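Local coordinates for protein NAD(+) phosphorylase MbcT (Mycobacterium tuberculosis, PDB 6FKG) that degrades NAD(+) by phosphorolysis and thereby kills the cell unless its cognate antitoxin MbcA blocks access to the active site, at residues D14-I19 with L104-A109; A65-V70 with Y89-I94; T97-L102 with L153-Y158; E111-E116 with Q129-A134; Q171-D174 with A178-Q181. All blocks are in the same frame, centred on the assembly; numbering follows the deposited sequence. Where two conformers were deposited one is given.

The five contacts are spread along a mixed, curled sheet and the helices at its ends, strand 89-103 joining the two ends. Contacts 2 and 5 lie at one end, centres 8 Å apart, where strands 89-103 and 167-174 pair beneath helices 63-76 and 177-185. Contacts 1 and 4 share helix 107-112 at the other end, centres 10 Å apart, their centres about 25 Å from that of contact 2. Contact 3, nearest the middle, packs the far part of strand 89-103 against strand 150-156. Along the chain, contact 2 closes inside the loop of contact 1, and contact 4 inside that of contact 3. MbcA chains reach residues of contacts 1, 2 and 4, so antitoxin subunits touch both ends.

Contact 1. Residues D14-I19 with L104-A109; sequences DARGTI and LTTPQA
Arg16, the last helical residue of helix 7-16, lays its guanidinium against the first turn of helix 107-112, where Ala109 and Gln108 receive it. The arginine contributes more than half of the surface buried here. Its chain bends twice, at chi2 (-67°) and chi3 (-54°), which brings the flat end across to Ala109. One face of the guanidinium lies over Ala109 CA, 3.5 Å from the plane and offset toward the rim of the group. Arg16 NH2 is the nitrogen closest to the alanine, with Ala109 CB at 3.3 Å. Gln108 approaches differently. Beyond CG its chain is extended, and NE2 arrives at the edge of the guanidinium, near its plane, 3.7 Å from Arg16 NH1. The amide stands almost perpendicular to the guanidinium, the planes 82° apart. Both facing nitrogens carry hydrogens, and no hydrogen bond joins them. Beside this pair, Thr106 holds the N-cap position: Ala109 N donates to Thr106 OG1 at 3.2 Å, while Arg16 NH2 stays 4.5 Å from that oxygen, too far to bond. Nearer its backbone the arginine packs on Leu102 of strand 89-103 and, through CD, on Ala112 of helix 107-112. Gly17, with positive phi, then takes the chain out of the helix toward strand 19-30. The contact is therefore van der Waals in kind: a cation spread over an alanine, without a salt bridge across the segments, and close to the N-terminal end of a helix, whose dipole would probably be slightly unfavourable to its charge.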
# COMPACT_ATOMS: atom_id res chain seq x y z
N ASP B 14 0.79 36.69 19.18
CA ASP B 14 1.67 37.84 18.97
C ASP B 14 1.07 39.11 19.58
O ASP B 14 1.78 39.91 20.20
CB ASP B 14 1.94 38.06 17.48
CG ASP B 14 2.79 39.30 17.22
OD1 ASP B 14 4.03 39.20 17.29
OD2 ASP B 14 2.23 40.37 16.94
N ALA B 15 -0.24 39.30 19.39
CA ALA B 15 -0.95 40.45 19.93
C ALA B 15 -0.90 40.48 21.45
O ALA B 15 -0.81 41.54 22.05
CB ALA B 15 -2.39 40.46 19.45
N ARG B 16 -0.98 39.30 22.07
CA ARG B 16 -0.85 39.22 23.53
C ARG B 16 0.53 39.67 23.98
O ARG B 16 0.68 40.34 25.00
CB ARG B 16 -1.09 37.79 24.04
CG ARG B 16 -2.44 37.18 23.71
CD ARG B 16 -3.56 37.89 24.43
NE ARG B 16 -3.36 37.96 25.88
CZ ARG B 16 -4.20 38.57 26.71
NH1 ARG B 16 -5.29 39.15 26.24
NH2 ARG B 16 -3.95 38.60 28.02
N GLY B 17 1.55 39.30 23.21
CA GLY B 17 2.92 39.61 23.55
C GLY B 17 3.38 38.89 24.80
O GLY B 17 2.75 37.92 25.26
N THR B 18 4.49 39.35 25.36
CA THR B 18 5.14 38.69 26.48
C THR B 18 5.20 39.61 27.68
O THR B 18 5.01 40.82 27.56
CB THR B 18 6.58 38.27 26.14
OG1 THR B 18 7.33 39.43 25.78
CG2 THR B 18 6.62 37.26 25.00
N ILE B 19 5.47 39.01 28.84
CA ILE B 19 5.89 39.77 30.01
C ILE B 19 7.24 39.21 30.45
O ILE B 19 7.59 38.08 30.12
CB ILE B 19 4.89 39.67 31.18
CG1 ILE B 19 4.78 38.23 31.68
CG2 ILE B 19 3.53 40.23 30.78
CD1 ILE B 19 3.95 38.09 32.95
N LEU B 104 -0.42 33.16 30.42
CA LEU B 104 -1.75 32.56 30.34
C LEU B 104 -2.32 32.28 31.73
O LEU B 104 -3.18 31.40 31.89
CB LEU B 104 -1.70 31.26 29.52
CG LEU B 104 -1.20 31.42 28.08
CD1 LEU B 104 -1.23 30.07 27.34
CD2 LEU B 104 -2.00 32.47 27.34
N THR B 105 -1.86 33.01 32.74
CA THR B 105 -2.35 32.78 34.10
C THR B 105 -3.70 33.44 34.34
O THR B 105 -4.38 33.12 35.31
CB THR B 105 -1.33 33.26 35.16
OG1 THR B 105 -1.10 34.66 35.00
CG2 THR B 105 -0.00 32.49 35.02
N THR B 106 -4.10 34.36 33.46
CA THR B 106 -5.40 35.00 33.61
C THR B 106 -6.43 34.32 32.71
O THR B 106 -6.08 33.79 31.66
CB THR B 106 -5.35 36.51 33.28
OG1 THR B 106 -5.09 36.68 31.88
CG2 THR B 106 -4.25 37.19 34.09
N PRO B 107 -7.71 34.32 33.13
CA PRO B 107 -8.76 33.75 32.29
C PRO B 107 -8.97 34.54 31.00
O PRO B 107 -9.29 33.94 29.97
CB PRO B 107 -10.00 33.83 33.19
CG PRO B 107 -9.70 34.93 34.15
CD PRO B 107 -8.23 34.82 34.42
N GLN B 108 -8.77 35.85 31.05
CA GLN B 108 -8.87 36.67 29.84
C GLN B 108 -7.87 36.20 28.77
O GLN B 108 -8.19 36.10 27.58
CB GLN B 108 -8.64 38.14 30.17
CG GLN B 108 -8.02 38.94 29.02
CD GLN B 108 -8.15 40.44 29.20
OE1 GLN B 108 -9.08 40.92 29.85
NE2 GLN B 108 -7.22 41.19 28.61
N ALA B 109 -6.64 35.93 29.21
CA ALA B 109 -5.59 35.50 28.30
C ALA B 109 -5.90 34.12 27.72
O ALA B 109 -5.72 33.89 26.54
CB ALA B 109 -4.24 35.49 29.00

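Contact 2. Residues A65-V70 with Y89-I94; sequences ACMVEV and YRLHTI
Leu91 projects from strand 89-103 into the side of helix 63-76 and meets two sulfur-bearing side chains, Cys66 and Met67. All the contact across the segments is apolar. The leucine methyl CD1 does most of the work: it lies 3.8 Å from Cys66 SG and 3.9 Å from Met67 CE, so one methyl fits against both residues. Cys66 has its CB directed toward the strand, and SG, trans to the backbone N (chi1 -171°), carries on to Leu91. Met67 leaves the helix at a different slant and has to bend at chi2 and chi3 to bring CE back, where it also comes within 4.2 Å of Leu91 CD2. No hydrogen bond crosses the contact: the helix bonds within itself, Val70 N to Cys66 O at 3.0 Å, and Leu91 pairs through its backbone with Val173 of the adjacent strand. All three touching residues are buried. Around them, helix 177-185 completes the layer: Leu183 touches both Met67 and Leu91, and Tyr180 packs on Met67. Cys66 also reaches Tyr26 on strand 19-30, so helix 63-76 rests on the end of the sheet where strand 89-103 runs between strands 19-30 and 167-174.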
# COMPACT_ATOMS: atom_id res chain seq x y z
N ALA B 65 3.71 23.19 44.43
CA ALA B 65 3.10 23.01 43.12
C ALA B 65 3.83 21.92 42.34
O ALA B 65 3.21 21.15 41.61
CB ALA B 65 3.11 24.32 42.33
N CYS B 66 5.15 21.87 42.50
CA CYS B 66 5.94 20.81 41.89
C CYS B 66 5.48 19.44 42.41
O CYS B 66 5.34 18.50 41.62
CB CYS B 66 7.43 21.01 42.16
SG CYS B 66 8.47 19.87 41.20
N MET B 67 5.23 19.33 43.72
CA MET B 67 4.81 18.05 44.31
C MET B 67 3.47 17.60 43.74
O MET B 67 3.23 16.42 43.53
CB MET B 67 4.72 18.12 45.84
CG MET B 67 6.08 18.34 46.55
SD MET B 67 7.42 17.24 46.02
CE MET B 67 8.30 18.25 44.80
N VAL B 68 2.59 18.57 43.51
CA VAL B 68 1.30 18.26 42.90
C VAL B 68 1.54 17.65 41.50
O VAL B 68 0.87 16.69 41.11
CB VAL B 68 0.41 19.51 42.82
CG1 VAL B 68 -0.89 19.21 42.07
CG2 VAL B 68 0.10 20.00 44.23
N GLU B 69 2.52 18.16 40.76
CA GLU B 69 2.80 17.59 39.44
C GLU B 69 3.42 16.18 39.57
O GLU B 69 3.14 15.30 38.76
CB GLU B 69 3.71 18.51 38.62
CG GLU B 69 3.07 19.87 38.27
CD GLU B 69 1.75 19.74 37.52
OE1 GLU B 69 1.57 18.79 36.72
OE2 GLU B 69 0.87 20.59 37.73
N VAL B 70 4.20 15.96 40.63
CA VAL B 70 4.72 14.62 40.88
C VAL B 70 3.55 13.64 41.09
O VAL B 70 3.55 12.53 40.57
CB VAL B 70 5.67 14.57 42.11
CG1 VAL B 70 6.07 13.12 42.41
CG2 VAL B 70 6.92 15.42 41.86
N TYR B 89 14.72 10.08 42.33
CA TYR B 89 14.44 11.39 41.73
C TYR B 89 15.12 12.50 42.52
O TYR B 89 15.46 12.33 43.69
CB TYR B 89 12.94 11.68 41.68
CG TYR B 89 12.16 10.85 40.68
CD1 TYR B 89 11.67 9.60 41.02
CD2 TYR B 89 11.91 11.34 39.41
CE1 TYR B 89 10.94 8.84 40.10
CE2 TYR B 89 11.19 10.60 38.47
CZ TYR B 89 10.70 9.36 38.83
OH TYR B 89 9.98 8.62 37.91
N ARG B 90 15.30 13.64 41.87
CA ARG B 90 15.84 14.81 42.55
C ARG B 90 14.98 16.04 42.28
O ARG B 90 14.32 16.14 41.23
CB ARG B 90 17.29 15.06 42.12
CG ARG B 90 18.26 14.02 42.70
CD ARG B 90 19.71 14.39 42.45
NE ARG B 90 20.63 13.50 43.16
CZ ARG B 90 21.91 13.37 42.86
NH1 ARG B 90 22.68 12.54 43.56
NH2 ARG B 90 22.43 14.06 41.85
N LEU B 91 14.98 16.96 43.24
CA LEU B 91 14.24 18.19 43.15
C LEU B 91 15.21 19.34 42.96
O LEU B 91 16.08 19.59 43.80
CB LEU B 91 13.40 18.41 44.43
CG LEU B 91 12.65 19.75 44.49
CD1 LEU B 91 11.61 19.87 43.38
CD2 LEU B 91 12.00 19.90 45.85
N HIS B 92 15.04 20.04 41.84
CA HIS B 92 15.91 21.14 41.45
C HIS B 92 15.27 22.48 41.68
O HIS B 92 14.16 22.73 41.24
CB HIS B 92 16.27 21.02 39.98
CG HIS B 92 16.74 19.66 39.60
ND1 HIS B 92 17.95 19.15 40.02
CD2 HIS B 92 16.16 18.70 38.84
CE1 HIS B 92 18.10 17.93 39.53
NE2 HIS B 92 17.02 17.63 38.82
N THR B 93 16.00 23.34 42.37
CA THR B 93 15.59 24.71 42.58
C THR B 93 16.29 25.55 41.52
O THR B 93 17.51 25.58 41.48
CB THR B 93 15.99 25.20 43.97
OG1 THR B 93 15.41 24.34 44.96
CG2 THR B 93 15.51 26.63 44.20
N ILE B 94 15.51 26.21 40.68
CA ILE B 94 16.04 26.92 39.52
C ILE B 94 15.50 28.34 39.50
O ILE B 94 14.30 28.55 39.37
CB ILE B 94 15.69 26.20 38.20
CG1 ILE B 94 16.31 24.80 38.18
CG2 ILE B 94 16.15 27.04 36.99
CD1 ILE B 94 15.73 23.85 37.12

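Contact 3. Residues T97-L102 with L153-Y158; sequences TDLAVL and LVVTAY
Leu99 CD2 rests against two side chains of the facing strand, 3.7 Å from Leu153 CD2 and 3.8 Å from Val155 CG2. Leu99 has its CG trans to the backbone N (chi1 -155°), which carries the branch out to the other strand. Leu153 uses both of its methyls: each touches Leu99 CD2, and CD1 also lies 3.8 Å from Val101 CG1, the valine crossing the leucine at about a right angle. These four residues together make the tight, buried part, and Leu59 of strand 56-60, Trp21 of strand 19-30 and Leu167 of strand 167-174 close round them. The two strands are not sheet neighbours. Their local axes pass 8.8 Å apart with their directions at 113°, consistent with a curled sheet in this RES domain of the ADP-ribosyl clan, whose side chains meet across the bend. The boundary of the tight part is a G1 beta bulge, in which Asp98 and Leu99 both face Trp21 and the chain turns a corner at Asp98. On the more open side, Thr97, Asp98 and Ala100 are partly exposed and keep their side chains well clear of strand 150-156; Asp98 N bonds to Ser22 OG and Ala100 N to Gln141 OE1. Backbone pairing of Val101 with Ile19 fixes the strand from which its CG1 reaches Leu153.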
# COMPACT_ATOMS: atom_id res chain seq x y z
N THR B 97 15.09 34.39 35.61
CA THR B 97 15.25 35.84 35.60
C THR B 97 14.85 36.47 34.27
O THR B 97 15.39 36.12 33.22
CB THR B 97 16.70 36.25 35.92
OG1 THR B 97 17.09 35.67 37.17
CG2 THR B 97 16.84 37.78 36.00
N ASP B 98 13.89 37.39 34.35
CA ASP B 98 13.42 38.17 33.21
C ASP B 98 13.07 37.34 31.96
O ASP B 98 13.37 37.75 30.85
CB ASP B 98 14.45 39.23 32.85
CG ASP B 98 14.67 40.22 33.98
OD1 ASP B 98 13.69 40.57 34.67
OD2 ASP B 98 15.82 40.66 34.17
N LEU B 99 12.44 36.19 32.16
CA LEU B 99 12.04 35.34 31.04
C LEU B 99 10.85 35.96 30.33
O LEU B 99 9.85 36.30 30.95
CB LEU B 99 11.70 33.92 31.52
CG LEU B 99 11.83 32.78 30.51
CD1 LEU B 99 13.29 32.57 30.15
CD2 LEU B 99 11.20 31.49 31.02
N ALA B 100 10.98 36.13 29.01
CA ALA B 100 9.92 36.73 28.20
C ALA B 100 8.89 35.67 27.88
O ALA B 100 9.10 34.84 26.99
CB ALA B 100 10.50 37.34 26.91
N VAL B 101 7.78 35.68 28.60
CA VAL B 101 6.83 34.58 28.51
C VAL B 101 5.43 35.04 28.11
O VAL B 101 5.00 36.14 28.45
CB VAL B 101 6.74 33.83 29.86
CG1 VAL B 101 8.09 33.25 30.23
CG2 VAL B 101 6.23 34.76 30.95
N LEU B 102 4.74 34.18 27.36
CA LEU B 102 3.31 34.35 27.14
C LEU B 102 2.57 34.09 28.45
O LEU B 102 2.65 33.00 29.00
CB LEU B 102 2.83 33.39 26.05
CG LEU B 102 1.34 33.48 25.71
CD1 LEU B 102 0.99 34.82 25.06
CD2 LEU B 102 0.98 32.32 24.78
N LEU B 153 5.61 26.93 34.47
CA LEU B 153 6.40 27.61 33.46
C LEU B 153 6.93 26.57 32.49
O LEU B 153 7.56 25.59 32.90
CB LEU B 153 7.56 28.38 34.08
CG LEU B 153 8.58 28.94 33.10
CD1 LEU B 153 7.92 29.93 32.12
CD2 LEU B 153 9.74 29.59 33.85
N VAL B 154 6.67 26.78 31.20
CA VAL B 154 7.23 25.93 30.17
C VAL B 154 8.29 26.73 29.44
O VAL B 154 7.97 27.74 28.83
CB VAL B 154 6.16 25.46 29.17
CG1 VAL B 154 6.73 24.38 28.26
CG2 VAL B 154 4.95 24.94 29.94
N VAL B 155 9.55 26.30 29.53
CA VAL B 155 10.65 27.03 28.92
C VAL B 155 11.06 26.34 27.62
O VAL B 155 11.43 25.18 27.63
CB VAL B 155 11.87 27.14 29.86
CG1 VAL B 155 12.96 27.98 29.22
CG2 VAL B 155 11.45 27.74 31.19
N THR B 156 10.99 27.05 26.51
CA THR B 156 11.09 26.40 25.21
C THR B 156 12.40 26.77 24.52
O THR B 156 12.73 27.95 24.39
CB THR B 156 9.89 26.77 24.30
OG1 THR B 156 9.74 28.19 24.23
CG2 THR B 156 8.59 26.20 24.86
N ALA B 157 13.14 25.73 24.10
CA ALA B 157 14.43 25.90 23.43
C ALA B 157 15.34 26.84 24.23
O ALA B 157 15.92 27.80 23.69
CB ALA B 157 14.23 26.42 22.02
N TYR B 158 15.44 26.55 25.52
CA TYR B 158 16.22 27.28 26.50
C TYR B 158 17.61 27.66 25.99
O TYR B 158 18.02 28.82 26.06
CB TYR B 158 16.32 26.43 27.77
CG TYR B 158 17.48 26.74 28.67
CD1 TYR B 158 18.42 25.76 28.98
CD2 TYR B 158 17.63 28.01 29.22
CE1 TYR B 158 19.50 26.05 29.81
CE2 TYR B 158 18.70 28.31 30.05
CZ TYR B 158 19.63 27.33 30.35
OH TYR B 158 20.69 27.63 31.18

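Contact 4. Residues E111-E116 with Q129-A134; sequences EAVGLE and QAVGHA
No flat group has a face or an edge in the meeting of Val131 with Val113 and Leu115: everything that touches across the segments is a branched aliphatic chain. The planar ends nearby look to other partners. The Glu111 carboxylate forms a salt bridge with Arg39 of an MbcA chain, and the His133 ring, through NE2, bonds to Tyr60 OH of another MbcA chain. Val131, from helix 126-137, is the residue both others touch. Its CG2 meets Leu115 CD1 tip to tip at 3.9 Å, while Val113 CG2 comes in crosswise at 4.2 Å. CG2 of Val131 is trans to the carbonyl carbon, the direction that lets one methyl serve both partners. What brings Val113 and Leu115 round to the same methyl is the Schellman motif that ends helix 107-112: Gly114 is its C-prime residue, with Gly114 N bonded to Glu111 O at 3.2 Å and Leu115 N to Arg110 O. Ile13 and Trp48 add to the apolar surroundings. At the margin Gly114 O accepts from Gln48 NE2 of an MbcA chain, whose Pro47 packs on Val131. With no hydrogen bond or charge across it, the contact itself rests on dispersion and burial alone.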
# COMPACT_ATOMS: atom_id res chain seq x y z
N GLU B 111 -8.85 32.77 27.36
CA GLU B 111 -9.98 32.94 26.45
C GLU B 111 -9.53 33.51 25.11
O GLU B 111 -10.05 33.13 24.05
CB GLU B 111 -11.05 33.84 27.08
CG GLU B 111 -12.19 34.20 26.14
CD GLU B 111 -12.86 32.98 25.52
OE1 GLU B 111 -13.12 32.00 26.25
OE2 GLU B 111 -13.12 33.01 24.30
N ALA B 112 -8.56 34.41 25.15
CA ALA B 112 -8.06 35.05 23.94
C ALA B 112 -7.38 34.06 22.99
O ALA B 112 -7.37 34.27 21.78
CB ALA B 112 -7.10 36.18 24.30
N VAL B 113 -6.82 32.97 23.53
CA VAL B 113 -6.18 31.98 22.67
C VAL B 113 -7.00 30.68 22.54
O VAL B 113 -6.51 29.68 22.03
CB VAL B 113 -4.74 31.64 23.15
CG1 VAL B 113 -3.88 32.90 23.14
CG2 VAL B 113 -4.72 30.98 24.54
N GLY B 114 -8.25 30.70 23.01
CA GLY B 114 -9.17 29.60 22.79
C GLY B 114 -9.06 28.42 23.75
O GLY B 114 -9.55 27.33 23.44
N LEU B 115 -8.43 28.62 24.90
CA LEU B 115 -8.26 27.54 25.86
C LEU B 115 -9.22 27.66 27.04
O LEU B 115 -9.60 28.75 27.43
CB LEU B 115 -6.83 27.50 26.40
CG LEU B 115 -5.70 27.26 25.40
CD1 LEU B 115 -4.37 27.37 26.12
CD2 LEU B 115 -5.87 25.91 24.73
N GLU B 116 -9.59 26.51 27.60
CA GLU B 116 -10.44 26.46 28.79
C GLU B 116 -9.87 25.40 29.71
O GLU B 116 -8.89 24.75 29.36
CB GLU B 116 -11.89 26.17 28.43
CG GLU B 116 -12.57 27.30 27.66
CD GLU B 116 -14.08 27.21 27.67
OE1 GLU B 116 -14.62 26.10 27.87
OE2 GLU B 116 -14.74 28.26 27.50
N GLN B 129 -0.85 22.30 23.18
CA GLN B 129 0.36 22.09 22.37
C GLN B 129 0.43 23.07 21.20
O GLN B 129 1.51 23.56 20.87
CB GLN B 129 0.41 20.66 21.84
CG GLN B 129 0.74 19.64 22.93
CD GLN B 129 0.75 18.22 22.41
OE1 GLN B 129 -0.09 17.83 21.60
NE2 GLN B 129 1.73 17.43 22.85
N ALA B 130 -0.70 23.35 20.58
CA ALA B 130 -0.72 24.31 19.48
C ALA B 130 -0.32 25.69 19.98
O ALA B 130 0.40 26.42 19.30
CB ALA B 130 -2.09 24.36 18.83
N VAL B 131 -0.78 26.04 21.18
CA VAL B 131 -0.44 27.33 21.76
C VAL B 131 1.05 27.41 22.11
O VAL B 131 1.72 28.41 21.79
CB VAL B 131 -1.32 27.62 23.02
CG1 VAL B 131 -0.82 28.85 23.75
CG2 VAL B 131 -2.78 27.81 22.61
N GLY B 132 1.59 26.36 22.74
CA GLY B 132 3.02 26.33 23.03
C GLY B 132 3.85 26.35 21.76
O GLY B 132 4.87 27.03 21.67
N HIS B 133 3.40 25.62 20.74
CA HIS B 133 4.08 25.62 19.45
C HIS B 133 4.16 27.04 18.89
O HIS B 133 5.22 27.48 18.45
CB HIS B 133 3.34 24.71 18.48
CG HIS B 133 4.02 24.56 17.15
ND1 HIS B 133 3.39 24.00 16.06
CD2 HIS B 133 5.28 24.85 16.75
CE1 HIS B 133 4.23 23.98 15.03
NE2 HIS B 133 5.38 24.49 15.42
N ALA B 134 3.04 27.75 18.91
CA ALA B 134 3.01 29.10 18.35
C ALA B 134 3.89 30.07 19.14
O ALA B 134 4.56 30.91 18.54
CB ALA B 134 1.57 29.61 18.31

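Contact 5. Residues Q171-D174 with A178-Q181; sequences QSVD and ALYQ
Asp174 and Leu179 come nearest each other, CA to CA 8.2 Å, where the extended backbone of strand 167-174 gives way, after only two residues, to helix 177-185. This is a short strand-to-helix connection on the surface of the domain, and the helix, which runs to 185, almost completes the chain. Leu179 reaches back over the turn: its CG lies opposite the backbone N (chi1 -176°), which sends the branched end toward the strand. There CD2 packs against Val173 CG2 at 3.8 Å, the two chains crossing at about a right angle. Val173 itself also touches Leu91 of the neighbouring strand, and its side chain lies about 4 Å from a bound glycerol, probably taken from the crystallisation liquor. The Asp174 side chain leads away from the helix; its OD1 forms a salt bridge with Arg90 NE of strand 89-103. Within the connection, Leu179 N bonds to Thr176 OG1, which helps to start the helix. No hydrogen bond spans the two segments. The closest approach is that of a methyl to a backbone carbonyl oxygen: Leu179 CD2 lies 3.4 Å from Asp174 O.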
# COMPACT_ATOMS: atom_id res chain seq x y z
N GLN B 171 20.12 24.63 43.48
CA GLN B 171 20.18 23.53 44.44
C GLN B 171 19.52 22.29 43.86
O GLN B 171 18.57 22.40 43.10
CB GLN B 171 19.50 23.95 45.74
CG GLN B 171 19.43 22.90 46.82
CD GLN B 171 18.52 23.32 47.95
OE1 GLN B 171 17.53 22.66 48.25
NE2 GLN B 171 18.85 24.45 48.57
N SER B 172 20.05 21.11 44.19
CA SER B 172 19.41 19.84 43.84
C SER B 172 19.42 18.95 45.07
O SER B 172 20.44 18.83 45.73
CB SER B 172 20.14 19.13 42.69
OG SER B 172 20.18 19.91 41.50
N VAL B 173 18.29 18.32 45.39
CA VAL B 173 18.23 17.45 46.56
C VAL B 173 17.51 16.17 46.19
O VAL B 173 16.71 16.16 45.27
CB VAL B 173 17.52 18.11 47.77
CG1 VAL B 173 18.30 19.34 48.23
CG2 VAL B 173 16.06 18.46 47.41
N ASP B 174 17.78 15.09 46.93
CA ASP B 174 17.08 13.84 46.67
C ASP B 174 15.62 13.97 47.04
O ASP B 174 15.29 14.40 48.16
CB ASP B 174 17.71 12.69 47.44
CG ASP B 174 19.12 12.37 46.96
OD1 ASP B 174 19.47 12.72 45.82
OD2 ASP B 174 19.86 11.73 47.72
N ALA B 178 9.52 10.87 51.88
CA ALA B 178 9.40 11.71 53.06
C ALA B 178 9.45 13.20 52.70
O ALA B 178 8.66 13.99 53.20
CB ALA B 178 10.48 11.37 54.09
N LEU B 179 10.38 13.59 51.82
CA LEU B 179 10.51 15.00 51.45
C LEU B 179 9.28 15.46 50.69
O LEU B 179 8.79 16.57 50.91
CB LEU B 179 11.74 15.24 50.58
CG LEU B 179 11.97 16.72 50.23
CD1 LEU B 179 12.04 17.59 51.48
CD2 LEU B 179 13.24 16.87 49.38
N TYR B 180 8.80 14.61 49.78
CA TYR B 180 7.59 14.90 49.03
C TYR B 180 6.44 15.24 49.98
O TYR B 180 5.74 16.23 49.81
CB TYR B 180 7.20 13.71 48.14
CG TYR B 180 5.72 13.65 47.88
CD1 TYR B 180 4.90 12.83 48.64
CD2 TYR B 180 5.14 14.44 46.90
CE1 TYR B 180 3.55 12.80 48.44
CE2 TYR B 180 3.76 14.42 46.70
CZ TYR B 180 2.98 13.59 47.47
OH TYR B 180 1.61 13.53 47.30
N GLN B 181 6.25 14.42 51.00
CA GLN B 181 5.14 14.64 51.92
C GLN B 181 5.32 15.92 52.71
O GLN B 181 4.36 16.64 53.00
CB GLN B 181 5.00 13.45 52.86
CG GLN B 181 4.75 12.16 52.11
CD GLN B 181 4.44 11.00 53.03
OE1 GLN B 181 5.15 10.75 54.00
NE2 GLN B 181 3.36 10.28 52.73